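Long-range contacts in siderophore-interacting protein (Aeromonas hydrophila, PDB 6K2L), which binds FAD and probably reduces ferric siderophores so that the iron they carry is released inside the cell: residues A245-R250 with H260-V265; I49-P54 with I79-T84; F216-E221 with T241-V246; H165-V170 with V201-S206. The protein carries 1 engineered substitution. One frame throughout, in Å; residues are numbered along the deposited sequence.

Contact 1 of 4, residues A245-R250 with H260-V265. With FAD (flavin-adenine dinucleotide), chain C.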
# COMPACT_ATOMS: atom_id res chain seq x y z
N ALA A 245 -10.58 -10.52 14.07
CA ALA A 245 -10.71 -10.25 15.51
C ALA A 245 -9.46 -10.79 16.19
O ALA A 245 -9.38 -11.98 16.53
CB ALA A 245 -11.98 -10.85 16.10
N VAL A 246 -8.47 -9.92 16.37
CA VAL A 246 -7.18 -10.29 16.91
C VAL A 246 -6.91 -9.35 18.08
O VAL A 246 -6.77 -8.14 17.86
CB VAL A 246 -6.06 -10.17 15.87
CG1 VAL A 246 -4.73 -10.42 16.50
CG2 VAL A 246 -6.29 -11.11 14.72
N PRO A 247 -6.84 -9.83 19.32
CA PRO A 247 -6.48 -8.92 20.43
C PRO A 247 -4.99 -8.66 20.39
O PRO A 247 -4.18 -9.59 20.38
CB PRO A 247 -6.91 -9.69 21.68
CG PRO A 247 -7.60 -10.98 21.16
CD PRO A 247 -7.10 -11.20 19.78
N TYR A 248 -4.62 -7.38 20.31
CA TYR A 248 -3.21 -7.03 20.16
C TYR A 248 -2.47 -7.13 21.49
O TYR A 248 -1.27 -7.39 21.49
CB TYR A 248 -3.07 -5.63 19.57
CG TYR A 248 -3.22 -5.57 18.05
CD1 TYR A 248 -3.80 -6.61 17.35
CD2 TYR A 248 -2.81 -4.46 17.33
CE1 TYR A 248 -3.93 -6.55 15.99
CE2 TYR A 248 -2.93 -4.40 15.97
CZ TYR A 248 -3.49 -5.44 15.30
OH TYR A 248 -3.62 -5.41 13.92
N TRP A 249 -3.17 -6.93 22.60
CA TRP A 249 -2.61 -7.04 23.95
C TRP A 249 -3.75 -7.10 24.96
O TRP A 249 -4.93 -7.03 24.61
CB TRP A 249 -1.68 -5.87 24.28
CG TRP A 249 -2.36 -4.53 24.32
CD1 TRP A 249 -2.92 -3.85 23.27
CD2 TRP A 249 -2.55 -3.69 25.48
NE1 TRP A 249 -3.44 -2.65 23.70
CE2 TRP A 249 -3.22 -2.52 25.04
CE3 TRP A 249 -2.21 -3.81 26.83
CZ2 TRP A 249 -3.56 -1.49 25.92
CZ3 TRP A 249 -2.55 -2.78 27.70
CH2 TRP A 249 -3.22 -1.64 27.24
N ARG A 250 -3.38 -7.21 26.23
CA ARG A 250 -4.36 -7.33 27.30
C ARG A 250 -3.87 -6.51 28.48
O ARG A 250 -2.76 -6.74 28.97
CB ARG A 250 -4.57 -8.79 27.70
CG ARG A 250 -5.67 -8.95 28.72
CD ARG A 250 -6.13 -10.39 28.79
NE ARG A 250 -7.17 -10.61 29.79
CZ ARG A 250 -7.63 -11.81 30.14
NH1 ARG A 250 -7.12 -12.91 29.58
NH2 ARG A 250 -8.58 -11.93 31.06
N HIS A 260 -0.36 -17.35 24.81
CA HIS A 260 -1.25 -18.47 24.57
C HIS A 260 -2.70 -18.18 24.91
O HIS A 260 -3.60 -18.74 24.26
CB HIS A 260 -0.71 -19.70 25.31
CG HIS A 260 0.45 -20.33 24.61
ND1 HIS A 260 1.74 -20.25 25.09
CD2 HIS A 260 0.53 -20.99 23.43
CE1 HIS A 260 2.56 -20.85 24.25
NE2 HIS A 260 1.85 -21.31 23.23
N ALA A 261 -2.97 -17.27 25.85
CA ALA A 261 -4.32 -16.74 25.96
C ALA A 261 -4.78 -16.14 24.64
O ALA A 261 -5.93 -16.35 24.22
CB ALA A 261 -4.41 -15.71 27.08
N ARG A 262 -3.91 -15.40 23.94
CA ARG A 262 -4.32 -14.76 22.69
C ARG A 262 -4.61 -15.80 21.64
O ARG A 262 -5.58 -15.68 20.87
CB ARG A 262 -3.25 -13.79 22.18
CG ARG A 262 -3.75 -12.80 21.11
CD ARG A 262 -2.63 -12.34 20.18
NE ARG A 262 -1.92 -11.14 20.66
CZ ARG A 262 -0.73 -11.16 21.27
NH1 ARG A 262 -0.13 -12.33 21.50
NH2 ARG A 262 -0.15 -10.02 21.67
N HIS A 263 -3.76 -16.82 21.56
CA HIS A 263 -4.07 -17.95 20.69
C HIS A 263 -5.45 -18.54 21.02
O HIS A 263 -6.24 -18.82 20.12
CB HIS A 263 -2.96 -19.00 20.79
CG HIS A 263 -1.75 -18.68 19.95
ND1 HIS A 263 -1.83 -18.46 18.59
CD2 HIS A 263 -0.44 -18.52 20.27
CE1 HIS A 263 -0.63 -18.19 18.11
NE2 HIS A 263 0.23 -18.22 19.11
N ASP A 264 -5.77 -18.72 22.31
CA ASP A 264 -7.05 -19.35 22.63
C ASP A 264 -8.23 -18.42 22.38
O ASP A 264 -9.35 -18.90 22.19
CB ASP A 264 -7.05 -19.87 24.07
CG ASP A 264 -6.74 -21.39 24.15
OD1 ASP A 264 -7.58 -22.22 23.71
OD2 ASP A 264 -5.64 -21.75 24.65
N VAL A 265 -8.01 -17.10 22.39
CA VAL A 265 -9.05 -16.16 21.98
C VAL A 265 -9.30 -16.28 20.48
O VAL A 265 -10.45 -16.38 20.03
CB VAL A 265 -8.67 -14.71 22.35
CG1 VAL A 265 -9.63 -13.73 21.67
CG2 VAL A 265 -8.69 -14.51 23.87
PA FAD C . 4.92 -5.97 27.33
O1A FAD C . 6.27 -6.38 27.83
O2A FAD C . 4.22 -6.97 26.41
O5B FAD C . 3.82 -5.70 28.50
C5B FAD C . 4.13 -4.90 29.66
C4B FAD C . 2.89 -4.34 30.32
O4B FAD C . 2.43 -3.18 29.59
C3B FAD C . 1.68 -5.26 30.43
O3B FAD C . 0.98 -5.00 31.64
C2B FAD C . 0.85 -4.89 29.19
O2B FAD C . -0.55 -5.10 29.31
C1B FAD C . 1.12 -3.39 29.08
N9A FAD C . 1.13 -2.92 27.72
C8A FAD C . 1.67 -3.55 26.63
N7A FAD C . 1.57 -2.87 25.51
C5A FAD C . 0.92 -1.70 25.90
C6A FAD C . 0.51 -0.56 25.18
N6A FAD C . 0.74 -0.40 23.88
N1A FAD C . -0.12 0.42 25.87
C2A FAD C . -0.34 0.25 27.18
N3A FAD C . 0.01 -0.77 27.96
C4A FAD C . 0.65 -1.72 27.26
N1 FAD C . 1.61 -2.45 19.27
C2 FAD C . 2.10 -1.25 18.83
O2 FAD C . 2.47 -0.37 19.61
N3 FAD C . 2.17 -1.00 17.47
C4 FAD C . 1.80 -1.85 16.46
O4 FAD C . 1.92 -1.51 15.29
C4X FAD C . 1.30 -3.13 16.94
N5 FAD C . 0.92 -4.03 16.04
C5X FAD C . 0.44 -5.23 16.49
C6 FAD C . 0.01 -6.17 15.56
C7 FAD C . -0.50 -7.40 15.96
C7M FAD C . -0.93 -8.40 14.92
C8 FAD C . -0.57 -7.71 17.34
C8M FAD C . -1.08 -9.04 17.82
C9 FAD C . -0.13 -6.77 18.27
C9A FAD C . 0.36 -5.54 17.86
N10 FAD C . 0.77 -4.56 18.79
C10 FAD C . 1.23 -3.33 18.36
C1' FAD C . 0.67 -4.82 20.24
C2' FAD C . 2.02 -5.02 20.94
O2' FAD C . 2.62 -6.27 20.59
C3' FAD C . 1.79 -4.96 22.45
O3' FAD C . 1.52 -3.61 22.81
C4' FAD C . 2.95 -5.48 23.29
O4' FAD C . 2.44 -5.91 24.56
C5' FAD C . 4.03 -4.44 23.46
O5' FAD C . 5.17 -5.03 24.11
P FAD C . 5.93 -4.29 25.28
O1P FAD C . 7.27 -5.02 25.43
O2P FAD C . 6.04 -2.85 25.05
O3P FAD C . 5.02 -4.58 26.56
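The 245-250 loop, leaving the last strand of the NAD(P)-ferredoxin-reductase-like domain, runs past helical residues 260-265 with Pro247 and Arg262 closest, their CA atoms 6.6 Å apart. It carries part of the FAD site, and one arginine of the helix ties it down. The chain of Arg262 leaves with CG anti to the backbone N (chi1 -164°) and bends at chi3, so that the guanidinium presents its edge to two successive carbonyls: NE reaches Pro247 O at 2.8 Å in a bent bond, while NH2 meets Tyr248 O at 2.9 Å almost straight, from above the carbonyl plane. NH2 also pairs with Glu255. Beside these bonds Pro247 CG and Val265 CG1 meet tip to tip, 3.5 Å apart. With its carbonyls so held, the loop lays the Tyr248 ring over the benzenoid part of the flavin and Trp249 over the adenine, whose ribose hydroxyl O2B donates to Arg250 O. Arg262 itself touches the cofactor, NE lying 3.6 Å from the flavin methyl C8M.

Contact 2 of 4, residues I49-P54 with I79-T84. With FAD (flavin-adenine dinucleotide), chain C.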
# COMPACT_ATOMS: atom_id res chain seq x y z
N ILE A 49 9.28 -8.31 15.81
CA ILE A 49 10.56 -7.69 16.13
C ILE A 49 11.25 -8.53 17.20
O ILE A 49 10.60 -9.14 18.07
CB ILE A 49 10.41 -6.21 16.58
CG1 ILE A 49 9.87 -6.10 18.00
CG2 ILE A 49 9.61 -5.41 15.57
CD1 ILE A 49 9.99 -4.68 18.60
N MET A 50 12.56 -8.62 17.09
CA MET A 50 13.36 -9.46 17.97
C MET A 50 14.23 -8.52 18.79
O MET A 50 15.06 -7.79 18.25
CB MET A 50 14.20 -10.45 17.16
CG MET A 50 13.36 -11.52 16.46
SD MET A 50 14.22 -12.47 15.16
CE MET A 50 13.67 -11.58 13.70
N LEU A 51 14.00 -8.52 20.06
CA LEU A 51 14.72 -7.71 21.01
C LEU A 51 15.66 -8.59 21.83
O LEU A 51 15.41 -9.79 21.99
CB LEU A 51 13.75 -6.97 21.94
CG LEU A 51 12.85 -6.00 21.14
CD1 LEU A 51 11.41 -5.90 21.70
CD2 LEU A 51 13.47 -4.62 21.02
N PRO A 52 16.76 -8.04 22.30
CA PRO A 52 17.63 -8.77 23.22
C PRO A 52 16.93 -9.16 24.51
O PRO A 52 16.01 -8.49 24.98
CB PRO A 52 18.76 -7.77 23.50
CG PRO A 52 18.14 -6.40 23.12
CD PRO A 52 17.31 -6.72 21.95
N GLN A 53 17.39 -10.26 25.09
CA GLN A 53 17.00 -10.66 26.43
C GLN A 53 17.66 -9.74 27.47
O GLN A 53 18.57 -8.97 27.15
CB GLN A 53 17.42 -12.10 26.69
CG GLN A 53 16.99 -13.09 25.67
CD GLN A 53 17.74 -14.41 25.81
OE1 GLN A 53 18.20 -14.78 26.92
NE2 GLN A 53 17.90 -15.13 24.70
N PRO A 54 17.22 -9.82 28.73
CA PRO A 54 17.89 -9.05 29.78
C PRO A 54 19.40 -9.20 29.81
O PRO A 54 20.11 -8.21 30.00
CB PRO A 54 17.25 -9.60 31.06
CG PRO A 54 15.87 -10.02 30.65
CD PRO A 54 15.96 -10.44 29.20
N ILE A 79 13.75 -12.12 22.60
CA ILE A 79 12.36 -11.87 22.95
C ILE A 79 11.64 -11.35 21.72
O ILE A 79 12.21 -10.59 20.92
CB ILE A 79 12.26 -10.88 24.12
CG1 ILE A 79 13.11 -11.37 25.29
CG2 ILE A 79 10.82 -10.70 24.56
CD1 ILE A 79 13.41 -10.26 26.27
N MET A 80 10.41 -11.79 21.51
CA MET A 80 9.67 -11.43 20.31
C MET A 80 8.47 -10.58 20.69
O MET A 80 7.82 -10.83 21.72
CB MET A 80 9.22 -12.67 19.57
CG MET A 80 10.33 -13.69 19.50
SD MET A 80 11.16 -13.55 17.93
CE MET A 80 9.97 -14.49 16.97
N ARG A 81 8.20 -9.56 19.88
CA ARG A 81 6.94 -8.83 19.97
C ARG A 81 6.36 -8.70 18.58
O ARG A 81 7.10 -8.60 17.60
CB ARG A 81 7.12 -7.42 20.57
CG ARG A 81 7.60 -7.41 22.03
CD ARG A 81 6.54 -7.90 22.94
NE ARG A 81 6.85 -7.76 24.37
CZ ARG A 81 7.37 -8.74 25.12
NH1 ARG A 81 7.67 -9.89 24.56
NH2 ARG A 81 7.57 -8.56 26.42
N THR A 82 5.03 -8.65 18.49
CA THR A 82 4.35 -8.46 17.22
C THR A 82 4.08 -6.98 16.97
O THR A 82 3.59 -6.28 17.86
CB THR A 82 3.05 -9.24 17.18
OG1 THR A 82 3.33 -10.61 17.45
CG2 THR A 82 2.41 -9.12 15.78
N PHE A 83 4.38 -6.51 15.76
CA PHE A 83 4.14 -5.12 15.40
C PHE A 83 3.68 -5.06 13.96
O PHE A 83 3.74 -6.03 13.22
CB PHE A 83 5.38 -4.24 15.63
CG PHE A 83 5.54 -3.81 17.06
CD1 PHE A 83 6.07 -4.68 18.00
CD2 PHE A 83 5.11 -2.56 17.48
CE1 PHE A 83 6.18 -4.32 19.28
CE2 PHE A 83 5.20 -2.21 18.78
CZ PHE A 83 5.74 -3.09 19.69
N THR A 84 3.20 -3.89 13.57
CA THR A 84 2.65 -3.65 12.26
C THR A 84 3.69 -2.88 11.46
O THR A 84 4.31 -1.95 11.98
CB THR A 84 1.38 -2.82 12.41
OG1 THR A 84 0.48 -3.53 13.27
CG2 THR A 84 0.72 -2.50 11.03
PA FAD C . 4.92 -5.97 27.33
O1A FAD C . 6.27 -6.38 27.83
O2A FAD C . 4.22 -6.97 26.41
O5B FAD C . 3.82 -5.70 28.50
C5B FAD C . 4.13 -4.90 29.66
C4B FAD C . 2.89 -4.34 30.32
O4B FAD C . 2.43 -3.18 29.59
C3B FAD C . 1.68 -5.26 30.43
O3B FAD C . 0.98 -5.00 31.64
C2B FAD C . 0.85 -4.89 29.19
O2B FAD C . -0.55 -5.10 29.31
C1B FAD C . 1.12 -3.39 29.08
N9A FAD C . 1.13 -2.92 27.72
C8A FAD C . 1.67 -3.55 26.63
N7A FAD C . 1.57 -2.87 25.51
C5A FAD C . 0.92 -1.70 25.90
C6A FAD C . 0.51 -0.56 25.18
N6A FAD C . 0.74 -0.40 23.88
N1A FAD C . -0.12 0.42 25.87
C2A FAD C . -0.34 0.25 27.18
N3A FAD C . 0.01 -0.77 27.96
C4A FAD C . 0.65 -1.72 27.26
N1 FAD C . 1.61 -2.45 19.27
C2 FAD C . 2.10 -1.25 18.83
O2 FAD C . 2.47 -0.37 19.61
N3 FAD C . 2.17 -1.00 17.47
C4 FAD C . 1.80 -1.85 16.46
O4 FAD C . 1.92 -1.51 15.29
C4X FAD C . 1.30 -3.13 16.94
N5 FAD C . 0.92 -4.03 16.04
C5X FAD C . 0.44 -5.23 16.49
C6 FAD C . 0.01 -6.17 15.56
C7 FAD C . -0.50 -7.40 15.96
C7M FAD C . -0.93 -8.40 14.92
C8 FAD C . -0.57 -7.71 17.34
C8M FAD C . -1.08 -9.04 17.82
C9 FAD C . -0.13 -6.77 18.27
C9A FAD C . 0.36 -5.54 17.86
N10 FAD C . 0.77 -4.56 18.79
C10 FAD C . 1.23 -3.33 18.36
C1' FAD C . 0.67 -4.82 20.24
C2' FAD C . 2.02 -5.02 20.94
O2' FAD C . 2.62 -6.27 20.59
C3' FAD C . 1.79 -4.96 22.45
O3' FAD C . 1.52 -3.61 22.81
C4' FAD C . 2.95 -5.48 23.29
O4' FAD C . 2.44 -5.91 24.56
C5' FAD C . 4.03 -4.44 23.46
O5' FAD C . 5.17 -5.03 24.11
P FAD C . 5.93 -4.29 25.28
O1P FAD C . 7.27 -5.02 25.43
O2P FAD C . 6.04 -2.85 25.05
O3P FAD C . 5.02 -4.58 26.56
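Ile79 and Ile49 bury the most surface where strand 79-84 pairs with the antiparallel strand 49-51 in the FAD-binding barrel, followed by Leu51 and Arg81. Ile79 and Leu51 form a hydrogen-bonded pair, as do Ile49 and Arg81; the shortest of the four bonds runs from Ile49 N to Arg81 O, 2.8 Å. The side chain of Ile79 reaches past the strand end, its CD1 settling 3.4 Å from Pro52 O and against Gln53 CA and the Pro54 ring. Ile49 holds CG1 in the crowded position between N and the carbonyl carbon (chi1 75°), which brings CD1 to 3.9 Å from Phe83 CE1. On the other face Met50 CG and Met80 SD lie side by side. Arg81, bent at chi2, has its aliphatic part crossed by Leu51 CD1 and its guanidinium turned to the FAD diphosphate: NE binds O1P at 3.0 Å and NH2 binds O1A at 2.9 Å. NH1 bonds back to Met80 O and pairs with Glu256. Further on, Thr84 OG1 donates to flavin N5 at 2.8 Å. One guanidinium thus spans both phosphates, probably offsetting their negative charge, with its rotation fixed by backbone and carboxylate.

Contact 3 of 4, residues F216-E221 with T241-V246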
# COMPACT_ATOMS: atom_id res chain seq x y z
N PHE A 216 -15.25 -6.81 8.74
CA PHE A 216 -15.16 -6.36 10.12
C PHE A 216 -13.75 -6.59 10.63
O PHE A 216 -13.21 -7.69 10.50
CB PHE A 216 -16.17 -7.11 10.98
CG PHE A 216 -17.59 -6.93 10.55
CD1 PHE A 216 -18.11 -7.63 9.46
CD2 PHE A 216 -18.43 -6.06 11.23
CE1 PHE A 216 -19.43 -7.46 9.06
CE2 PHE A 216 -19.76 -5.88 10.84
CZ PHE A 216 -20.26 -6.58 9.75
N TRP A 217 -13.14 -5.54 11.17
CA TRP A 217 -11.76 -5.58 11.62
C TRP A 217 -11.72 -5.06 13.04
O TRP A 217 -12.01 -3.88 13.28
CB TRP A 217 -10.87 -4.75 10.70
CG TRP A 217 -9.40 -4.96 10.91
CD1 TRP A 217 -8.57 -5.74 10.15
CD2 TRP A 217 -8.58 -4.38 11.94
NE1 TRP A 217 -7.28 -5.69 10.65
CE2 TRP A 217 -7.26 -4.85 11.74
CE3 TRP A 217 -8.82 -3.49 12.98
CZ2 TRP A 217 -6.20 -4.45 12.54
CZ3 TRP A 217 -7.76 -3.09 13.78
CH2 TRP A 217 -6.47 -3.57 13.56
N PHE A 218 -11.41 -5.95 13.99
CA PHE A 218 -11.31 -5.65 15.41
C PHE A 218 -9.89 -5.98 15.86
O PHE A 218 -9.45 -7.14 15.75
CB PHE A 218 -12.35 -6.45 16.20
CG PHE A 218 -13.77 -6.36 15.64
CD1 PHE A 218 -14.34 -5.13 15.34
CD2 PHE A 218 -14.52 -7.51 15.41
CE1 PHE A 218 -15.65 -5.05 14.83
CE2 PHE A 218 -15.81 -7.44 14.91
CZ PHE A 218 -16.39 -6.21 14.62
N GLY A 219 -9.14 -4.97 16.32
CA GLY A 219 -7.81 -5.17 16.85
C GLY A 219 -7.58 -4.28 18.06
O GLY A 219 -8.47 -3.56 18.49
N GLY A 220 -6.37 -4.33 18.59
CA GLY A 220 -6.13 -3.58 19.82
C GLY A 220 -6.38 -4.41 21.06
O GLY A 220 -6.39 -5.64 21.00
N GLU A 221 -6.65 -3.75 22.18
CA GLU A 221 -6.76 -4.41 23.48
C GLU A 221 -7.96 -5.38 23.54
O GLU A 221 -8.99 -5.19 22.89
CB GLU A 221 -6.89 -3.37 24.59
CG GLU A 221 -6.38 -3.83 25.94
CD GLU A 221 -7.47 -4.46 26.77
OE1 GLU A 221 -8.65 -4.17 26.50
OE2 GLU A 221 -7.14 -5.24 27.69
N THR A 241 -14.36 -15.64 7.49
CA THR A 241 -13.34 -15.05 6.63
C THR A 241 -13.50 -13.53 6.47
O THR A 241 -12.57 -12.87 6.02
CB THR A 241 -13.36 -15.73 5.26
OG1 THR A 241 -14.62 -15.49 4.63
CG2 THR A 241 -13.16 -17.21 5.42
N ARG A 242 -14.66 -12.97 6.81
CA ARG A 242 -14.89 -11.54 6.68
C ARG A 242 -14.92 -10.83 8.03
O ARG A 242 -15.43 -9.71 8.13
CB ARG A 242 -16.17 -11.28 5.89
CG ARG A 242 -15.90 -11.44 4.41
CD ARG A 242 -17.14 -11.74 3.62
NE ARG A 242 -18.25 -10.90 4.02
CZ ARG A 242 -19.31 -11.31 4.69
NH1 ARG A 242 -19.40 -12.59 5.05
NH2 ARG A 242 -20.28 -10.44 5.00
N VAL A 243 -14.40 -11.47 9.06
CA VAL A 243 -14.24 -10.88 10.38
C VAL A 243 -12.79 -11.09 10.81
O VAL A 243 -12.33 -12.23 10.88
CB VAL A 243 -15.19 -11.48 11.43
CG1 VAL A 243 -14.97 -10.79 12.78
CG2 VAL A 243 -16.64 -11.35 10.99
N TYR A 244 -12.08 -10.00 11.06
CA TYR A 244 -10.77 -10.04 11.69
C TYR A 244 -10.97 -9.64 13.15
O TYR A 244 -11.53 -8.57 13.44
CB TYR A 244 -9.81 -9.11 10.93
CG TYR A 244 -8.44 -8.90 11.51
CD1 TYR A 244 -8.25 -8.04 12.61
CD2 TYR A 244 -7.33 -9.50 10.93
CE1 TYR A 244 -6.97 -7.82 13.12
CE2 TYR A 244 -6.05 -9.30 11.44
CZ TYR A 244 -5.88 -8.46 12.53
OH TYR A 244 -4.61 -8.24 13.03
N ALA A 245 -10.58 -10.52 14.07
CA ALA A 245 -10.71 -10.25 15.51
C ALA A 245 -9.46 -10.79 16.19
O ALA A 245 -9.38 -11.98 16.53
CB ALA A 245 -11.98 -10.85 16.10
N VAL A 246 -8.47 -9.92 16.37
CA VAL A 246 -7.18 -10.29 16.91
C VAL A 246 -6.91 -9.35 18.08
O VAL A 246 -6.77 -8.14 17.86
CB VAL A 246 -6.06 -10.17 15.87
CG1 VAL A 246 -4.73 -10.42 16.50
CG2 VAL A 246 -6.29 -11.11 14.72
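Four backbone hydrogen bonds join residues 216-218 to 242-246, whose strands run parallel with their directions 2° apart. The shortest, from Tyr244 N to Phe216 O, measures 2.6 Å and is nearly straight along the carbonyl axis. Phe216 N donates to Arg242 O and Phe218 N to Tyr244 O, both from above the carbonyl plane, and Val246 N closes the ladder on Phe218 O at 3.0 Å. Tyr244, with the most surface buried here, shares one face of the sheet with Trp217. Both carry CG anti to the backbone N (chi1 173° and -168°), so the two side chains lie alongside each other and point the same way. The five-membered ring of Trp217 forms an offset stack with the Tyr244 ring, centroids 3.8 Å apart, NE1 lying over the phenol face. Val246 CG2 covers the opposite face of that ring, and the hydroxyl bonds to Tyr248. On the other face of the sheet, Phe216 and Phe218 line up with Val243 and Ala245: Phe218 CE2 meets Val243 CG1 at 4.1 Å, and the Phe218 edge faces Ala245 CB. Helix 222-235 covers this side, while helix 148-155 packs on Trp217. Beyond the strand, Gly219 CA approaches Val246 O at 3.3 Å, and Glu221 caps the start of helix 222-235. Strand, helix and neighbouring parallel strand make up a beta-alpha-beta unit of the NAD(P)-ferredoxin-reductase-like domain.

Contact 4 of 4, residues H165-V170 with V201-S206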
# COMPACT_ATOMS: atom_id res chain seq x y z
N HIS A 165 -17.78 2.45 9.26
CA HIS A 165 -17.58 3.18 10.49
C HIS A 165 -16.31 2.67 11.16
O HIS A 165 -16.04 1.46 11.16
CB HIS A 165 -18.76 3.02 11.45
CG HIS A 165 -20.10 3.28 10.83
ND1 HIS A 165 -20.66 4.54 10.76
CD2 HIS A 165 -21.01 2.44 10.27
CE1 HIS A 165 -21.84 4.47 10.18
NE2 HIS A 165 -22.08 3.20 9.89
N ILE A 166 -15.56 3.60 11.74
CA ILE A 166 -14.36 3.32 12.51
C ILE A 166 -14.51 4.01 13.86
O ILE A 166 -14.88 5.19 13.92
CB ILE A 166 -13.11 3.81 11.76
CG1 ILE A 166 -13.01 3.08 10.42
CG2 ILE A 166 -11.85 3.62 12.61
CD1 ILE A 166 -11.95 3.61 9.53
N ALA A 167 -14.22 3.29 14.94
CA ALA A 167 -14.17 3.89 16.28
C ALA A 167 -12.82 3.57 16.91
O ALA A 167 -12.38 2.42 16.90
CB ALA A 167 -15.30 3.37 17.16
N LEU A 168 -12.16 4.57 17.50
CA LEU A 168 -10.89 4.34 18.17
C LEU A 168 -10.93 4.76 19.64
O LEU A 168 -11.42 5.84 19.96
CB LEU A 168 -9.78 5.09 17.47
CG LEU A 168 -9.56 4.70 16.00
CD1 LEU A 168 -8.61 5.67 15.33
CD2 LEU A 168 -9.04 3.28 15.88
N LEU A 169 -10.34 3.94 20.53
CA LEU A 169 -10.13 4.29 21.94
C LEU A 169 -8.66 4.69 22.16
O LEU A 169 -7.76 3.89 21.96
CB LEU A 169 -10.50 3.11 22.83
CG LEU A 169 -10.51 3.31 24.37
CD1 LEU A 169 -11.33 4.55 24.78
CD2 LEU A 169 -11.03 2.05 25.15
N VAL A 170 -8.43 5.94 22.56
CA VAL A 170 -7.10 6.47 22.88
C VAL A 170 -7.05 6.87 24.36
O VAL A 170 -8.09 7.21 24.95
CB VAL A 170 -6.72 7.68 22.00
CG1 VAL A 170 -6.53 7.27 20.55
CG2 VAL A 170 -7.76 8.79 22.10
N VAL A 201 -18.28 0.72 23.03
CA VAL A 201 -19.00 -0.50 22.65
C VAL A 201 -20.48 -0.22 22.49
O VAL A 201 -21.09 -0.69 21.52
CB VAL A 201 -18.77 -1.64 23.67
CG1 VAL A 201 -19.49 -2.90 23.22
CG2 VAL A 201 -17.30 -1.91 23.79
N GLU A 202 -21.07 0.52 23.42
CA GLU A 202 -22.44 0.99 23.24
C GLU A 202 -22.61 1.69 21.90
O GLU A 202 -23.54 1.37 21.14
CB GLU A 202 -22.83 1.93 24.39
CG GLU A 202 -24.19 2.58 24.15
CD GLU A 202 -24.87 3.09 25.42
OE1 GLU A 202 -24.61 4.25 25.84
OE2 GLU A 202 -25.68 2.33 26.01
N TYR A 203 -21.70 2.63 21.58
CA TYR A 203 -21.87 3.40 20.34
C TYR A 203 -21.80 2.51 19.12
O TYR A 203 -22.61 2.64 18.20
CB TYR A 203 -20.82 4.49 20.23
CG TYR A 203 -20.53 4.94 18.82
CD1 TYR A 203 -21.37 5.86 18.18
CD2 TYR A 203 -19.42 4.45 18.12
CE1 TYR A 203 -21.12 6.30 16.88
CE2 TYR A 203 -19.16 4.88 16.83
CZ TYR A 203 -20.00 5.81 16.22
OH TYR A 203 -19.73 6.24 14.95
N PHE A 204 -20.83 1.59 19.08
CA PHE A 204 -20.64 0.76 17.89
C PHE A 204 -21.74 -0.27 17.75
O PHE A 204 -22.08 -0.65 16.63
CB PHE A 204 -19.28 0.05 17.88
CG PHE A 204 -18.68 -0.02 16.49
CD1 PHE A 204 -17.87 1.01 16.03
CD2 PHE A 204 -18.95 -1.09 15.65
CE1 PHE A 204 -17.33 0.98 14.74
CE2 PHE A 204 -18.41 -1.14 14.37
CZ PHE A 204 -17.59 -0.09 13.92
N THR A 205 -22.29 -0.74 18.87
CA THR A 205 -23.39 -1.69 18.77
C THR A 205 -24.68 -0.99 18.34
O THR A 205 -25.53 -1.64 17.73
CB THR A 205 -23.57 -2.44 20.10
OG1 THR A 205 -23.71 -1.51 21.18
CG2 THR A 205 -22.36 -3.36 20.36
N SER A 206 -24.82 0.32 18.63
CA SER A 206 -25.97 1.09 18.13
C SER A 206 -25.99 1.27 16.61
O SER A 206 -27.04 1.62 16.07
CB SER A 206 -26.03 2.48 18.78
OG SER A 206 -25.12 3.41 18.20
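Strand 165-170 and the helical residues 201-205 run antiparallel, their axes 9.8 Å apart at the closest and their directions at 177°, a helix lying along the parallel sheet of the nucleotide-binding-type domain. Ala167 and Phe204 come nearest, with CA atoms 7.4 Å apart, so the small side chain sits where the helix presses closest. Phe204 carries most of the contact. Its chi1 of -142° swings the ring toward the strand, where it meets the chain by its edge: CD1 lies 3.7 Å from Ala167 CB, and CZ stands 3.5 Å from His165 O, close to the ring plane. The CB of His165 closes on the same end of the ring at 4.1 Å. Tyr203, with CG anti to the backbone N (chi1 156°), extends beside it and also turns an edge to the alanine methyl, CE2 to CB 4.2 Å. Around them, Phe204 reaches Tyr140 and Val142 on strand 138-144 and Met228 on helix 222-235, while Tyr203 meets Phe190 on strand 185-191. No hydrogen bond crosses between the two segments. Cohesion between the segments is therefore largely apolar, with ring edges set against a methyl and a strand backbone whose hydrogen bonds, such as those of Ala167 and His165 to Met141, serve the sheet.

Overall arrangement
From the N terminus, contact 2 comes first, closing a 24-residue loop between neighbouring barrel strands of the FAD-binding domain. The chain then enters the second domain, where contact 4 closes a longer excursion through strand 185-191 and sets helix 198-205 on the parallel sheet. Contact 3 follows, its loop made largely of helix 222-235, adding the edge strand to that same sheet. Contact 1 begins on Ala245 and Val246, where contact 3 ends, and folds the C-terminal helix back on the outgoing loop. Contacts 2, 4 and 3 follow in series, contact 1 overlaps the end of contact 3 by two residues, and none encloses another. Contacts 1 and 2, centres about 17 Å apart, meet through FAD, which bridges barrel and parallel sheet; contact 4 stands apart from the cofactor.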